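Local coordinates for ripening-associated protein (Musa acuminata, PDB 4PIT), which binds mannose-containing glycans, here a dimannose ligand, through a jacalin-type lectin domain with two sugar pockets, at residues A23-V29 and D41-Y46; V36-V40 and G129-D133; M76-A81 and T107-S113. The protein carries 1 engineered substitution. Where two conformers were deposited one is given. Residues are numbered along the deposited sequence.

Interaction 1 (A23-V29 and D41-Y46)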
# COMPACT_ATOMS: atom_id res chain seq x y z
N ALA B 23 -0.82 -18.36 -5.85
CA ALA B 23 -1.13 -19.73 -5.46
C ALA B 23 -0.10 -20.45 -4.62
O ALA B 23 -0.42 -21.53 -4.09
CB ALA B 23 -1.39 -20.54 -6.72
N TYR B 24 1.12 -19.92 -4.51
CA TYR B 24 2.21 -20.66 -3.88
C TYR B 24 2.44 -20.29 -2.44
O TYR B 24 1.99 -19.22 -2.00
CB TYR B 24 3.50 -20.38 -4.66
CG TYR B 24 3.39 -20.58 -6.16
CD1 TYR B 24 2.80 -21.72 -6.69
CD2 TYR B 24 3.95 -19.67 -7.04
CE1 TYR B 24 2.69 -21.90 -8.07
CE2 TYR B 24 3.89 -19.86 -8.42
CZ TYR B 24 3.25 -20.97 -8.93
OH TYR B 24 3.16 -21.12 -10.30
N ARG B 25 3.13 -21.19 -1.71
CA ARG B 25 3.47 -20.90 -0.32
C ARG B 25 4.89 -20.34 -0.28
O ARG B 25 5.85 -21.09 -0.49
CB ARG B 25 3.35 -22.13 0.56
CG ARG B 25 3.70 -21.78 2.00
CD ARG B 25 3.72 -22.99 2.89
NE ARG B 25 4.06 -22.61 4.26
CZ ARG B 25 4.01 -23.44 5.29
NH1 ARG B 25 3.64 -24.71 5.11
NH2 ARG B 25 4.33 -23.02 6.51
N ILE B 26 5.04 -19.06 0.01
CA ILE B 26 6.37 -18.45 0.11
C ILE B 26 7.06 -19.03 1.32
O ILE B 26 6.47 -18.97 2.43
CB ILE B 26 6.30 -16.92 0.21
CG1 ILE B 26 5.71 -16.28 -1.05
CG2 ILE B 26 7.67 -16.31 0.53
CD1 ILE B 26 5.08 -14.88 -0.70
N ILE B 27 8.30 -19.54 1.15
CA ILE B 27 9.03 -20.04 2.33
C ILE B 27 10.25 -19.15 2.63
O ILE B 27 10.65 -19.09 3.79
CB ILE B 27 9.38 -21.52 2.24
CG1 ILE B 27 10.30 -21.85 1.08
CG2 ILE B 27 8.08 -22.38 2.21
CD1 ILE B 27 11.00 -23.30 1.22
N SER B 28 10.83 -18.47 1.62
CA SER B 28 11.93 -17.55 1.90
C SER B 28 12.07 -16.55 0.77
O SER B 28 11.61 -16.79 -0.37
CB SER B 28 13.25 -18.27 2.15
OG SER B 28 13.70 -18.95 1.00
N VAL B 29 12.63 -15.39 1.12
CA VAL B 29 12.90 -14.32 0.18
C VAL B 29 14.37 -13.95 0.38
O VAL B 29 14.76 -13.65 1.50
CB VAL B 29 11.95 -13.11 0.41
CG1 VAL B 29 12.34 -11.91 -0.46
CG2 VAL B 29 10.48 -13.50 0.14
N ASP B 41 15.36 -13.42 -4.94
CA ASP B 41 15.04 -14.82 -5.16
C ASP B 41 13.81 -15.08 -4.32
O ASP B 41 13.83 -14.74 -3.14
CB ASP B 41 16.13 -15.80 -4.74
CG ASP B 41 17.32 -15.95 -5.65
OD1 ASP B 41 17.25 -15.46 -6.80
OD2 ASP B 41 18.29 -16.59 -5.23
N VAL B 42 12.77 -15.66 -4.88
CA VAL B 42 11.63 -16.05 -4.08
C VAL B 42 11.58 -17.54 -4.12
O VAL B 42 11.58 -18.12 -5.22
CB VAL B 42 10.28 -15.43 -4.54
CG1 VAL B 42 9.12 -15.88 -3.65
CG2 VAL B 42 10.35 -13.89 -4.64
N THR B 43 11.60 -18.18 -2.94
CA THR B 43 11.53 -19.65 -2.85
C THR B 43 10.19 -20.01 -2.28
O THR B 43 9.77 -19.44 -1.26
CB THR B 43 12.71 -20.22 -2.03
OG1 THR B 43 13.95 -19.83 -2.64
CG2 THR B 43 12.68 -21.76 -1.95
N PHE B 44 9.51 -20.95 -2.94
CA PHE B 44 8.18 -21.32 -2.51
C PHE B 44 7.95 -22.81 -2.68
O PHE B 44 8.72 -23.48 -3.38
CB PHE B 44 7.14 -20.53 -3.34
CG PHE B 44 7.24 -20.77 -4.84
CD1 PHE B 44 6.59 -21.85 -5.43
CD2 PHE B 44 7.97 -19.90 -5.64
CE1 PHE B 44 6.71 -22.09 -6.81
CE2 PHE B 44 8.06 -20.13 -7.02
CZ PHE B 44 7.41 -21.20 -7.59
N THR B 45 6.91 -23.32 -2.03
CA THR B 45 6.50 -24.71 -2.17
C THR B 45 5.11 -24.75 -2.77
O THR B 45 4.29 -23.84 -2.58
CB THR B 45 6.57 -25.48 -0.84
OG1 THR B 45 5.65 -24.88 0.06
CG2 THR B 45 7.98 -25.52 -0.23
N TYR B 46 4.84 -25.83 -3.49
CA TYR B 46 3.55 -26.02 -4.14
C TYR B 46 3.44 -27.49 -4.41
O TYR B 46 4.33 -28.04 -5.05
CB TYR B 46 3.47 -25.19 -5.44
CG TYR B 46 2.11 -25.12 -6.09
CD1 TYR B 46 0.99 -24.67 -5.39
CD2 TYR B 46 1.96 -25.37 -7.46
CE1 TYR B 46 -0.25 -24.54 -6.01
CE2 TYR B 46 0.73 -25.24 -8.09
CZ TYR B 46 -0.37 -24.82 -7.36
OH TYR B 46 -1.59 -24.70 -8.00
O HOH W 1 15.01 -17.56 -1.85
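Ala23 opens the contact loosely, its O lying 3.6 Å from CE1 of Tyr46. Tyr24 then places its ring between two others: one face forms an offset stack with Phe44 (centroids 4.2 Å apart, planes at 8°), while its edge meets the face of Tyr46 in a T-shaped pair (4.9 Å, 74°). Arg25 and Thr45 begin the antiparallel ladder as a hydrogen-bonded pair, Arg25 N to Thr45 O 3.0 Å, Thr45 N to Arg25 O 2.9 Å. Ile26 faces Phe44 across a non-hydrogen-bonded pair. A classic beta bulge follows: Thr43 O accepts both Ile27 N (2.8 Å) and Ser28 N (3.2 Å). Val29 pairs with Val42. Thr43 OG1 bonds to Thr52 OG1 and to a water (2.6 Å) linked weakly to Ser28 OG and Asp41 O. The bulge thus keeps Ile26 and Val29 on the apolar face with Val42 and Phe44, against Met20 and Phe124; Arg25, Ser28, Thr43 and Thr45 make the other face locally more polar, though Ile27 packs on the threonine methyls.

Interaction 2 (V36-V40 and G129-D133). With MAN (alpha-D-mannopyranose), chain F; MAN (alpha-D-mannopyranose), chain G.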
# COMPACT_ATOMS: atom_id res chain seq x y z
N VAL B 36 21.76 -0.26 -4.42
CA VAL B 36 20.31 -0.39 -4.61
C VAL B 36 19.89 -1.84 -4.45
O VAL B 36 20.73 -2.69 -4.12
CB VAL B 36 19.86 0.17 -6.00
CG1 VAL B 36 20.18 1.66 -6.12
CG2 VAL B 36 20.45 -0.62 -7.16
N VAL B 37 18.62 -2.13 -4.71
CA VAL B 37 18.16 -3.52 -4.68
C VAL B 37 18.38 -4.07 -6.07
O VAL B 37 17.76 -3.62 -7.04
CB VAL B 37 16.68 -3.61 -4.23
CG1 VAL B 37 16.22 -5.07 -4.23
CG2 VAL B 37 16.50 -3.01 -2.84
N ASP B 38 19.33 -5.03 -6.19
CA ASP B 38 19.66 -5.63 -7.47
C ASP B 38 18.64 -6.63 -7.91
O ASP B 38 18.40 -6.79 -9.09
CB ASP B 38 21.02 -6.34 -7.33
CG ASP B 38 22.15 -5.34 -7.15
OD1 ASP B 38 22.36 -4.87 -5.99
OD2 ASP B 38 22.75 -4.95 -8.17
N GLY B 39 18.08 -7.39 -6.98
CA GLY B 39 17.16 -8.42 -7.39
C GLY B 39 16.69 -9.20 -6.20
O GLY B 39 17.04 -8.89 -5.05
N VAL B 40 15.81 -10.18 -6.45
CA VAL B 40 15.25 -10.99 -5.36
C VAL B 40 15.05 -12.43 -5.82
O VAL B 40 14.52 -12.63 -6.92
CB VAL B 40 13.89 -10.42 -4.85
CG1 VAL B 40 13.37 -11.20 -3.65
CG2 VAL B 40 13.96 -8.94 -4.50
N GLY B 129 15.31 -5.85 -14.25
CA GLY B 129 16.26 -5.65 -15.35
C GLY B 129 17.63 -5.91 -14.80
O GLY B 129 17.87 -6.98 -14.22
N LYS B 130 18.53 -4.93 -14.90
CA LYS B 130 19.81 -5.05 -14.21
C LYS B 130 19.60 -4.97 -12.69
O LYS B 130 20.36 -5.58 -11.92
CB LYS B 130 20.74 -3.93 -14.68
CG LYS B 130 22.15 -4.06 -14.11
CD LYS B 130 23.06 -2.95 -14.67
CE LYS B 130 24.39 -2.92 -13.94
NZ LYS B 130 25.20 -4.13 -14.23
N PHE B 131 18.60 -4.17 -12.26
CA PHE B 131 18.24 -4.03 -10.86
C PHE B 131 16.76 -4.40 -10.70
O PHE B 131 16.10 -4.80 -11.67
CB PHE B 131 18.52 -2.59 -10.36
CG PHE B 131 19.92 -2.10 -10.71
CD1 PHE B 131 21.04 -2.73 -10.18
CD2 PHE B 131 20.11 -1.02 -11.57
CE1 PHE B 131 22.34 -2.31 -10.52
CE2 PHE B 131 21.41 -0.56 -11.87
CZ PHE B 131 22.52 -1.22 -11.35
N LEU B 132 16.25 -4.29 -9.47
CA LEU B 132 14.85 -4.56 -9.24
C LEU B 132 14.08 -3.25 -9.48
O LEU B 132 13.97 -2.41 -8.57
CB LEU B 132 14.63 -5.11 -7.84
CG LEU B 132 13.25 -5.74 -7.63
CD1 LEU B 132 12.97 -6.90 -8.59
CD2 LEU B 132 13.15 -6.23 -6.20
N ASP B 133 13.53 -3.10 -10.70
CA ASP B 133 12.80 -1.90 -11.06
C ASP B 133 11.59 -1.65 -10.21
O ASP B 133 11.33 -0.50 -9.84
CB ASP B 133 12.35 -1.97 -12.52
CG ASP B 133 13.52 -2.02 -13.48
OD1 ASP B 133 14.22 -3.07 -13.51
OD2 ASP B 133 13.79 -0.99 -14.14
C1 MAN F . 18.93 -1.99 -17.35
C2 MAN F . 17.77 -2.39 -18.25
C3 MAN F . 16.57 -1.48 -18.01
C4 MAN F . 16.20 -1.48 -16.52
C5 MAN F . 17.42 -1.13 -15.67
C6 MAN F . 17.16 -1.25 -14.19
O2 MAN F . 17.43 -3.74 -17.95
O3 MAN F . 15.46 -1.89 -18.80
O4 MAN F . 15.20 -0.49 -16.29
O5 MAN F . 18.52 -2.02 -15.97
O6 MAN F . 16.83 -2.59 -13.84
C1 MAN G . 27.43 -1.86 -5.57
C2 MAN G . 27.75 -3.34 -5.47
C3 MAN G . 27.18 -4.11 -6.67
C4 MAN G . 25.70 -3.80 -6.88
C5 MAN G . 25.46 -2.30 -6.96
C6 MAN G . 23.99 -1.93 -7.01
O2 MAN G . 27.23 -3.83 -4.25
O3 MAN G . 27.36 -5.51 -6.51
O4 MAN G . 25.29 -4.41 -8.09
O5 MAN G . 26.02 -1.66 -5.80
O6 MAN G . 23.28 -2.37 -5.84
O HOH W 2 22.60 -6.26 -10.57
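Two mannose pockets of this jacalin-type lectin meet here, each built on a Gly-X-X-X-Asp sequence: Gly129 to Asp133 for one, Gly34 to Asp38 for the other. The two loops are built to the same plan. In the first, Phe131 N donates to O6 of mannose F (2.9 Å). Lys130 N donates to O5 of mannose F (3.1 Å). Asp133 accepts O6 of this sugar at OD1 (2.7 Å) and O4 at OD2 (2.6 Å). Gly129 passes so close to mannose F that a beta carbon would clash with O2 of the sugar. In the second, Val36 N donates to O6 of mannose G (3.0 Å), and Asp38 takes O6 on OD1 (2.7 Å) and O4 on OD2 (2.6 Å). Between the sites, Leu132 N donates to Val37 O (2.9 Å), one water bridges Asp38 OD2 and Lys130 O (2.7 Å to each), and Val36 CG2 makes a CH-pi contact over the Phe131 ring, 4.1 Å from its centroid. Phe131 belongs to both pockets, for its CE1 also lies 3.9 Å from C6 of mannose G. Leu132 turns inward, its CD2 3.3 Å from Val40 CG2. Leu89 of strand 86-96 packs on Val37 and Leu132, Val88 touches Phe131, and Tyr83 adds an edge-to-face ring partner, so the loop between strands 118-128 and 134-140 is held against the start of strand 37-46.

Interaction 3 (M76-A81 and T107-S113); sequences MAGEVA and TGGTPFS
Extended strands 76-81 and 110-113 run antiparallel; the axes of these short segments approach to 4.4 Å, their N-to-C directions 154° apart. Ala77 with Ser113 (CA to CA 4.2 Å) and Glu79 with Pro111 are non-hydrogen-bonded pairs; Gly78 with Phe112 (CA to CA 5.5 Å) and Val80 with Thr110 are hydrogen-bonded. Gly78 N to Phe112 O and Phe112 N to Gly78 O are both 3.0 Å; Val80 N to Thr110 O is 2.9 Å, Thr110 N to Val80 O 2.8 Å. Pro111, lacking an NH, therefore costs this ladder no donor. Glu79 (chi1 m, chi2 near -98°) brings OE1 to Gly109 N at 2.9 Å; at Gly109 (phi/psi -175/-107) a CB would clash with Val80 O. Thr107 OG1 bonds to Asp35 O. Ala77, Glu79 and Ala81 bond to strand 86-96. Phe112 (chi1 p) lays its ring face over the Gly78 backbone. Ser113 O accepts Trp10 NE1 of the second subunit, and Pro111 meets Pro111 of that subunit: an outermost strand of a beta-prism sheet, used in dimerisation.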
# COMPACT_ATOMS: atom_id res chain seq x y z
N MET B 76 5.67 -4.42 3.96
CA MET B 76 6.73 -4.16 3.00
C MET B 76 6.95 -2.67 2.94
O MET B 76 5.97 -1.91 2.96
CB MET B 76 6.36 -4.72 1.61
CG MET B 76 7.50 -4.60 0.58
SD MET B 76 7.11 -5.42 -0.98
CE MET B 76 5.92 -4.28 -1.64
N ALA B 77 8.20 -2.23 2.82
CA ALA B 77 8.47 -0.80 2.70
C ALA B 77 9.80 -0.60 2.01
O ALA B 77 10.58 -1.52 1.88
CB ALA B 77 8.48 -0.14 4.08
N GLY B 78 10.06 0.63 1.60
CA GLY B 78 11.36 0.90 0.99
C GLY B 78 11.39 2.27 0.40
O GLY B 78 10.66 3.16 0.84
N GLU B 79 12.28 2.45 -0.60
CA GLU B 79 12.49 3.71 -1.29
C GLU B 79 12.63 3.49 -2.76
O GLU B 79 13.31 2.53 -3.17
CB GLU B 79 13.78 4.39 -0.81
CG GLU B 79 13.85 4.65 0.68
CD GLU B 79 13.49 6.05 1.11
OE1 GLU B 79 13.42 6.94 0.23
OE2 GLU B 79 13.34 6.28 2.33
N VAL B 80 11.98 4.35 -3.55
CA VAL B 80 12.10 4.35 -5.01
C VAL B 80 13.15 5.39 -5.34
O VAL B 80 12.99 6.57 -4.97
CB VAL B 80 10.76 4.60 -5.72
CG1 VAL B 80 10.96 4.71 -7.23
CG2 VAL B 80 9.77 3.48 -5.37
N ALA B 81 14.24 4.97 -5.98
CA ALA B 81 15.39 5.85 -6.23
C ALA B 81 15.72 5.99 -7.68
O ALA B 81 15.39 5.14 -8.49
CB ALA B 81 16.60 5.29 -5.52
N THR B 107 20.27 3.54 -1.18
CA THR B 107 19.93 4.74 -1.92
C THR B 107 18.51 5.17 -1.60
O THR B 107 17.55 4.42 -1.83
CB THR B 107 20.15 4.55 -3.42
OG1 THR B 107 21.48 4.08 -3.67
CG2 THR B 107 19.92 5.85 -4.22
N GLY B 108 18.38 6.38 -1.09
CA GLY B 108 17.09 6.95 -0.77
C GLY B 108 16.47 7.60 -1.98
O GLY B 108 17.13 7.81 -3.01
N GLY B 109 15.21 7.94 -1.86
CA GLY B 109 14.49 8.63 -2.91
C GLY B 109 13.10 9.00 -2.45
O GLY B 109 12.93 9.92 -1.64
N THR B 110 12.11 8.30 -2.97
CA THR B 110 10.72 8.53 -2.59
C THR B 110 10.30 7.36 -1.73
O THR B 110 10.23 6.25 -2.26
CB THR B 110 9.81 8.67 -3.82
OG1 THR B 110 10.32 9.72 -4.66
CG2 THR B 110 8.36 8.99 -3.44
N PRO B 111 10.03 7.54 -0.43
CA PRO B 111 9.62 6.39 0.36
C PRO B 111 8.26 5.82 -0.01
O PRO B 111 7.38 6.52 -0.48
CB PRO B 111 9.55 6.92 1.80
CG PRO B 111 9.49 8.37 1.69
CD PRO B 111 10.12 8.78 0.38
N PHE B 112 8.09 4.53 0.27
CA PHE B 112 6.80 3.88 0.18
C PHE B 112 6.67 2.96 1.38
O PHE B 112 7.69 2.49 1.92
CB PHE B 112 6.57 3.13 -1.13
CG PHE B 112 7.38 1.86 -1.29
CD1 PHE B 112 8.65 1.90 -1.83
CD2 PHE B 112 6.84 0.63 -0.93
CE1 PHE B 112 9.42 0.73 -1.95
CE2 PHE B 112 7.60 -0.55 -1.07
CZ PHE B 112 8.86 -0.50 -1.61
N SER B 113 5.45 2.68 1.77
CA SER B 113 5.22 1.80 2.89
C SER B 113 3.91 1.10 2.77
O SER B 113 2.89 1.73 2.39
CB SER B 113 5.25 2.56 4.21
OG SER B 113 4.35 3.66 4.20

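In the fold
From the N terminus, interaction 1 comes first, closing the hairpin of strands 25-33 and 37-46. Before its second segment is reached, the chain enters 36-40, the first half of interaction 2, so these two contacts cross; they share strand 37-46 and touch through Val29 and Val40. Interaction 2 then waits 88 residues for its partner at 129-133, and interaction 3 is nested inside that long loop, pairing 76-81 with 107-113 in another sheet. Val36 against Thr107 links interactions 2 and 3. Interactions 1 and 3 lie on opposite sides of the chain's centre, in two sheets of the prism, while interaction 2 brings in the loop of the third sheet at the sugar-binding end.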